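Local structure of tRNA-5-methyluridine(54) 2-sulfurtransferase (Pyrococcus horikoshii, 3VRH) at residues K27-I38 / V62-Y72. The protein catalyses the ATP-dependent 2-thiolation of 5-methyluridine 54 in the T loop of tRNAs, a modification that stabilises tRNA at high temperature. Residues are numbered along the deposited sequence; the frame is centred on the assembly and turned at random.
Sequences KEYFERKVSRTI and VTAYVLKKLGY
OE1 of E31 is gripped by two groups: it hydrogen-bonds with the hydroxyl of Y207 and forms a salt bridge with K69, with K69 NZ 2.7 Å from E31 OE1. The ammonium meets this oxygen on its syn side but 32° out of the carboxylate plane, and would probably favour an ionised E31. K69 gets there fully extended, with CG anti to the backbone N (chi1 -174°). K27, salt-bridged to E24, is a neighbour. Replacing E31 with an alanine would probably leave K69 and the Y207 hydroxyl without their shared partner, and the K69 charge, NZ 4.6 Å from K27 NZ, without the carboxylate that offsets it. Beyond this polar margin the interface is largely apolar. V34 and V66 meet tip to tip, CG1 to CG1 at 4.1 Å, while V66 CG2 lies at the edge of the F30 ring. L70 CD1 lies 4.0 Å from both E31 O and S35 CB. I38 CG2 comes 3.4 Å from Y72 OH. The arrangement exemplifies near-perpendicular helix crossing: segments 27-38 and 62-69 cross at -85°, axes 10.3 Å apart. They lie on helix 23-40, whose first turn supplies the zinc ligand H25, and helix 58-69; L67 packs on V52 of strand 49-53 and I74 of strand 73-80, and V62 and V66 touch Y207 of helix 201-211.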
loop_
_atom_site.group_PDB
_atom_site.type_symbol
_atom_site.label_atom_id
_atom_site.label_comp_id
_atom_site.label_asym_id
_atom_site.label_seq_id
_atom_site.Cartn_x
_atom_site.Cartn_y
_atom_site.Cartn_z
ATOM N N LYS A 27 0.942 6.020 -31.834
ATOM C CA LYS A 27 -0.232 5.177 -32.071
ATOM C C LYS A 27 0.210 3.735 -32.242
ATOM O O LYS A 27 -0.323 2.821 -31.602
ATOM C CB LYS A 27 -1.003 5.658 -33.307
ATOM C CG LYS A 27 -1.941 6.824 -32.995
ATOM C CD LYS A 27 -2.331 7.659 -34.224
ATOM C CE LYS A 27 -2.951 6.840 -35.336
ATOM N NZ LYS A 27 -3.583 7.732 -36.378
ATOM N N GLU A 28 1.218 3.555 -33.092
ATOM C CA GLU A 28 1.798 2.245 -33.366
ATOM C C GLU A 28 2.373 1.594 -32.111
ATOM O O GLU A 28 2.099 0.423 -31.826
ATOM C CB GLU A 28 2.872 2.374 -34.452
ATOM C CG GLU A 28 3.619 1.084 -34.734
ATOM C CD GLU A 28 4.512 1.158 -35.980
ATOM O OE1 GLU A 28 4.779 2.274 -36.485
ATOM O OE2 GLU A 28 4.948 0.085 -36.454
ATOM N N TYR A 29 3.162 2.351 -31.352
ATOM C CA TYR A 29 3.677 1.845 -30.079
ATOM C C TYR A 29 2.531 1.394 -29.164
ATOM O O TYR A 29 2.583 0.318 -28.550
ATOM C CB TYR A 29 4.553 2.907 -29.401
ATOM C CG TYR A 29 4.637 2.816 -27.892
ATOM C CD1 TYR A 29 3.706 3.472 -27.093
ATOM C CD2 TYR A 29 5.654 2.096 -27.266
ATOM C CE1 TYR A 29 3.764 3.399 -25.717
ATOM C CE2 TYR A 29 5.732 2.018 -25.877
ATOM C CZ TYR A 29 4.780 2.679 -25.107
ATOM O OH TYR A 29 4.809 2.627 -23.730
ATOM N N PHE A 30 1.475 2.194 -29.101
ATOM C CA PHE A 30 0.389 1.907 -28.162
ATOM C C PHE A 30 -0.339 0.637 -28.583
ATOM O O PHE A 30 -0.627 -0.245 -27.761
ATOM C CB PHE A 30 -0.573 3.093 -28.108
ATOM C CG PHE A 30 -1.633 2.992 -27.039
ATOM C CD1 PHE A 30 -2.840 2.370 -27.297
ATOM C CD2 PHE A 30 -1.450 3.594 -25.789
ATOM C CE1 PHE A 30 -3.830 2.304 -26.331
ATOM C CE2 PHE A 30 -2.443 3.521 -24.819
ATOM C CZ PHE A 30 -3.634 2.874 -25.103
ATOM N N GLU A 31 -0.619 0.548 -29.873
ATOM C CA GLU A 31 -1.318 -0.600 -30.428
ATOM C C GLU A 31 -0.493 -1.882 -30.286
ATOM O O GLU A 31 -1.025 -2.951 -29.957
ATOM C CB GLU A 31 -1.675 -0.320 -31.900
ATOM C CG GLU A 31 -2.752 0.762 -32.084
ATOM C CD GLU A 31 -2.583 1.568 -33.381
ATOM O OE1 GLU A 31 -3.136 2.687 -33.474
ATOM O OE2 GLU A 31 -1.886 1.091 -34.298
ATOM N N ARG A 32 0.812 -1.773 -30.520
ATOM C CA ARG A 32 1.706 -2.914 -30.313
ATOM C C ARG A 32 1.739 -3.365 -28.858
ATOM O O ARG A 32 1.645 -4.558 -28.573
ATOM C CB ARG A 32 3.125 -2.574 -30.753
ATOM C CG ARG A 32 3.290 -2.457 -32.241
ATOM C CD ARG A 32 4.667 -1.909 -32.592
ATOM N NE ARG A 32 4.884 -1.879 -34.034
ATOM C CZ ARG A 32 5.297 -2.922 -34.744
ATOM N NH1 ARG A 32 5.545 -4.083 -34.143
ATOM N NH2 ARG A 32 5.466 -2.806 -36.056
ATOM N N LYS A 33 1.883 -2.415 -27.939
ATOM C CA LYS A 33 1.888 -2.751 -26.513
ATOM C C LYS A 33 0.613 -3.500 -26.109
ATOM O O LYS A 33 0.662 -4.504 -25.403
ATOM C CB LYS A 33 2.045 -1.495 -25.666
ATOM C CG LYS A 33 2.281 -1.780 -24.184
ATOM C CD LYS A 33 3.036 -0.622 -23.527
ATOM C CE LYS A 33 4.303 -1.097 -22.797
ATOM N NZ LYS A 33 5.126 0.037 -22.210
ATOM N N VAL A 34 -0.533 -3.019 -26.576
ATOM C CA VAL A 34 -1.789 -3.664 -26.223
ATOM C C VAL A 34 -1.818 -5.076 -26.813
ATOM O O VAL A 34 -2.227 -6.036 -26.156
ATOM C CB VAL A 34 -3.010 -2.842 -26.709
ATOM C CG1 VAL A 34 -4.295 -3.618 -26.493
ATOM C CG2 VAL A 34 -3.073 -1.500 -25.971
ATOM N N SER A 35 -1.370 -5.189 -28.056
ATOM C CA SER A 35 -1.260 -6.494 -28.701
ATOM C C SER A 35 -0.327 -7.438 -27.921
ATOM O O SER A 35 -0.628 -8.615 -27.723
ATOM C CB SER A 35 -0.752 -6.325 -30.120
ATOM O OG SER A 35 -0.704 -7.586 -30.726
ATOM N N ARG A 36 0.799 -6.903 -27.471
ATOM C CA ARG A 36 1.728 -7.657 -26.623
ATOM C C ARG A 36 1.068 -8.144 -25.340
ATOM O O ARG A 36 1.293 -9.275 -24.912
ATOM C CB ARG A 36 2.968 -6.820 -26.311
ATOM C CG ARG A 36 3.856 -6.615 -27.544
ATOM C CD ARG A 36 4.847 -5.446 -27.406
ATOM N NE ARG A 36 5.576 -5.235 -28.661
ATOM C CZ ARG A 36 6.275 -4.141 -28.960
ATOM N NH1 ARG A 36 6.348 -3.136 -28.093
ATOM N NH2 ARG A 36 6.897 -4.050 -30.133
ATOM N N THR A 37 0.227 -7.300 -24.754
ATOM C CA THR A 37 -0.489 -7.658 -23.534
ATOM C C THR A 37 -1.480 -8.782 -23.746
ATOM O O THR A 37 -1.543 -9.710 -22.941
ATOM C CB THR A 37 -1.244 -6.454 -22.940
ATOM O OG1 THR A 37 -0.307 -5.414 -22.662
ATOM C CG2 THR A 37 -1.953 -6.848 -21.656
ATOM N N ILE A 38 -2.254 -8.700 -24.828
ATOM C CA ILE A 38 -3.208 -9.745 -25.149
ATOM C C ILE A 38 -2.495 -11.092 -25.331
ATOM O O ILE A 38 -2.927 -12.114 -24.806
ATOM C CB ILE A 38 -3.990 -9.390 -26.420
ATOM C CG1 ILE A 38 -4.817 -8.122 -26.186
ATOM C CG2 ILE A 38 -4.869 -10.566 -26.857
ATOM C CD1 ILE A 38 -5.388 -7.534 -27.465
ATOM N N VAL A 62 -11.032 3.810 -25.894
ATOM C CA VAL A 62 -9.754 3.466 -26.501
ATOM C C VAL A 62 -9.656 1.937 -26.597
ATOM O O VAL A 62 -9.096 1.391 -27.554
ATOM C CB VAL A 62 -8.571 4.078 -25.672
ATOM C CG1 VAL A 62 -7.234 3.404 -25.994
ATOM C CG2 VAL A 62 -8.481 5.588 -25.922
ATOM N N THR A 63 -10.223 1.251 -25.607
ATOM C CA THR A 63 -10.196 -0.203 -25.599
ATOM C C THR A 63 -10.903 -0.701 -26.859
ATOM O O THR A 63 -10.321 -1.451 -27.641
ATOM C CB THR A 63 -10.887 -0.808 -24.363
ATOM O OG1 THR A 63 -10.177 -0.428 -23.178
ATOM C CG2 THR A 63 -10.920 -2.325 -24.444
ATOM N N ALA A 64 -12.140 -0.263 -27.067
ATOM C CA ALA A 64 -12.909 -0.727 -28.226
ATOM C C ALA A 64 -12.253 -0.284 -29.517
ATOM O O ALA A 64 -12.248 -1.019 -30.502
ATOM C CB ALA A 64 -14.334 -0.226 -28.160
ATOM N N TYR A 65 -11.692 0.917 -29.503
ATOM C CA TYR A 65 -11.028 1.452 -30.667
ATOM C C TYR A 65 -9.854 0.568 -31.091
ATOM O O TYR A 65 -9.725 0.229 -32.265
ATOM C CB TYR A 65 -10.549 2.894 -30.431
ATOM C CG TYR A 65 -10.006 3.562 -31.692
ATOM C CD1 TYR A 65 -8.733 3.260 -32.173
ATOM C CD2 TYR A 65 -10.766 4.490 -32.397
ATOM C CE1 TYR A 65 -8.227 3.850 -33.301
ATOM C CE2 TYR A 65 -10.271 5.092 -33.560
ATOM C CZ TYR A 65 -8.995 4.766 -34.001
ATOM O OH TYR A 65 -8.480 5.347 -35.136
ATOM N N VAL A 66 -8.998 0.213 -30.140
ATOM C CA VAL A 66 -7.792 -0.539 -30.456
ATOM C C VAL A 66 -8.068 -2.008 -30.772
ATOM O O VAL A 66 -7.477 -2.555 -31.702
ATOM C CB VAL A 66 -6.702 -0.422 -29.349
ATOM C CG1 VAL A 66 -5.489 -1.278 -29.684
ATOM C CG2 VAL A 66 -6.260 1.023 -29.193
ATOM N N LEU A 67 -8.941 -2.649 -30.000
ATOM C CA LEU A 67 -9.313 -4.029 -30.306
ATOM C C LEU A 67 -9.827 -4.122 -31.744
ATOM O O LEU A 67 -9.521 -5.076 -32.453
ATOM C CB LEU A 67 -10.378 -4.539 -29.347
ATOM C CG LEU A 67 -9.913 -4.766 -27.905
ATOM C CD1 LEU A 67 -11.036 -5.345 -27.093
ATOM C CD2 LEU A 67 -8.706 -5.666 -27.850
ATOM N N LYS A 68 -10.572 -3.101 -32.170
ATOM C CA LYS A 68 -11.118 -3.031 -33.528
ATOM C C LYS A 68 -10.000 -2.877 -34.546
ATOM O O LYS A 68 -9.941 -3.612 -35.534
ATOM C CB LYS A 68 -12.085 -1.843 -33.656
ATOM C CG LYS A 68 -12.854 -1.788 -34.971
ATOM C CD LYS A 68 -13.956 -2.834 -35.000
ATOM C CE LYS A 68 -14.710 -2.774 -36.327
ATOM N NZ LYS A 68 -15.605 -3.941 -36.470
ATOM N N LYS A 69 -9.121 -1.909 -34.309
ATOM C CA LYS A 69 -7.999 -1.658 -35.210
ATOM C C LYS A 69 -7.074 -2.883 -35.306
ATOM O O LYS A 69 -6.529 -3.189 -36.368
ATOM C CB LYS A 69 -7.233 -0.419 -34.771
ATOM C CG LYS A 69 -6.137 -0.002 -35.735
ATOM C CD LYS A 69 -5.613 1.386 -35.402
ATOM C CE LYS A 69 -4.516 1.803 -36.377
ATOM N NZ LYS A 69 -3.892 3.119 -36.073
ATOM N N LEU A 70 -6.934 -3.603 -34.198
ATOM C CA LEU A 70 -6.118 -4.815 -34.176
ATOM C C LEU A 70 -6.763 -5.964 -34.938
ATOM O O LEU A 70 -6.101 -6.948 -35.241
ATOM C CB LEU A 70 -5.801 -5.253 -32.744
ATOM C CG LEU A 70 -4.793 -4.359 -32.027
ATOM C CD1 LEU A 70 -4.410 -4.926 -30.649
ATOM C CD2 LEU A 70 -3.559 -4.178 -32.898
ATOM N N GLY A 71 -8.050 -5.844 -35.239
ATOM C CA GLY A 71 -8.723 -6.863 -36.018
ATOM C C GLY A 71 -9.594 -7.825 -35.237
ATOM O O GLY A 71 -9.937 -8.886 -35.741
ATOM N N TYR A 72 -9.966 -7.463 -34.012
ATOM C CA TYR A 72 -10.833 -8.317 -33.213
ATOM C C TYR A 72 -12.300 -8.128 -33.553
ATOM O O TYR A 72 -12.684 -7.114 -34.131
ATOM C CB TYR A 72 -10.584 -8.093 -31.712
ATOM C CG TYR A 72 -9.262 -8.670 -31.287
ATOM C CD1 TYR A 72 -8.097 -7.936 -31.418
ATOM C CD2 TYR A 72 -9.174 -9.963 -30.795
ATOM C CE1 TYR A 72 -6.871 -8.466 -31.049
ATOM C CE2 TYR A 72 -7.961 -10.506 -30.430
ATOM C CZ TYR A 72 -6.809 -9.754 -30.562
ATOM O OH TYR A 72 -5.589 -10.278 -30.207
#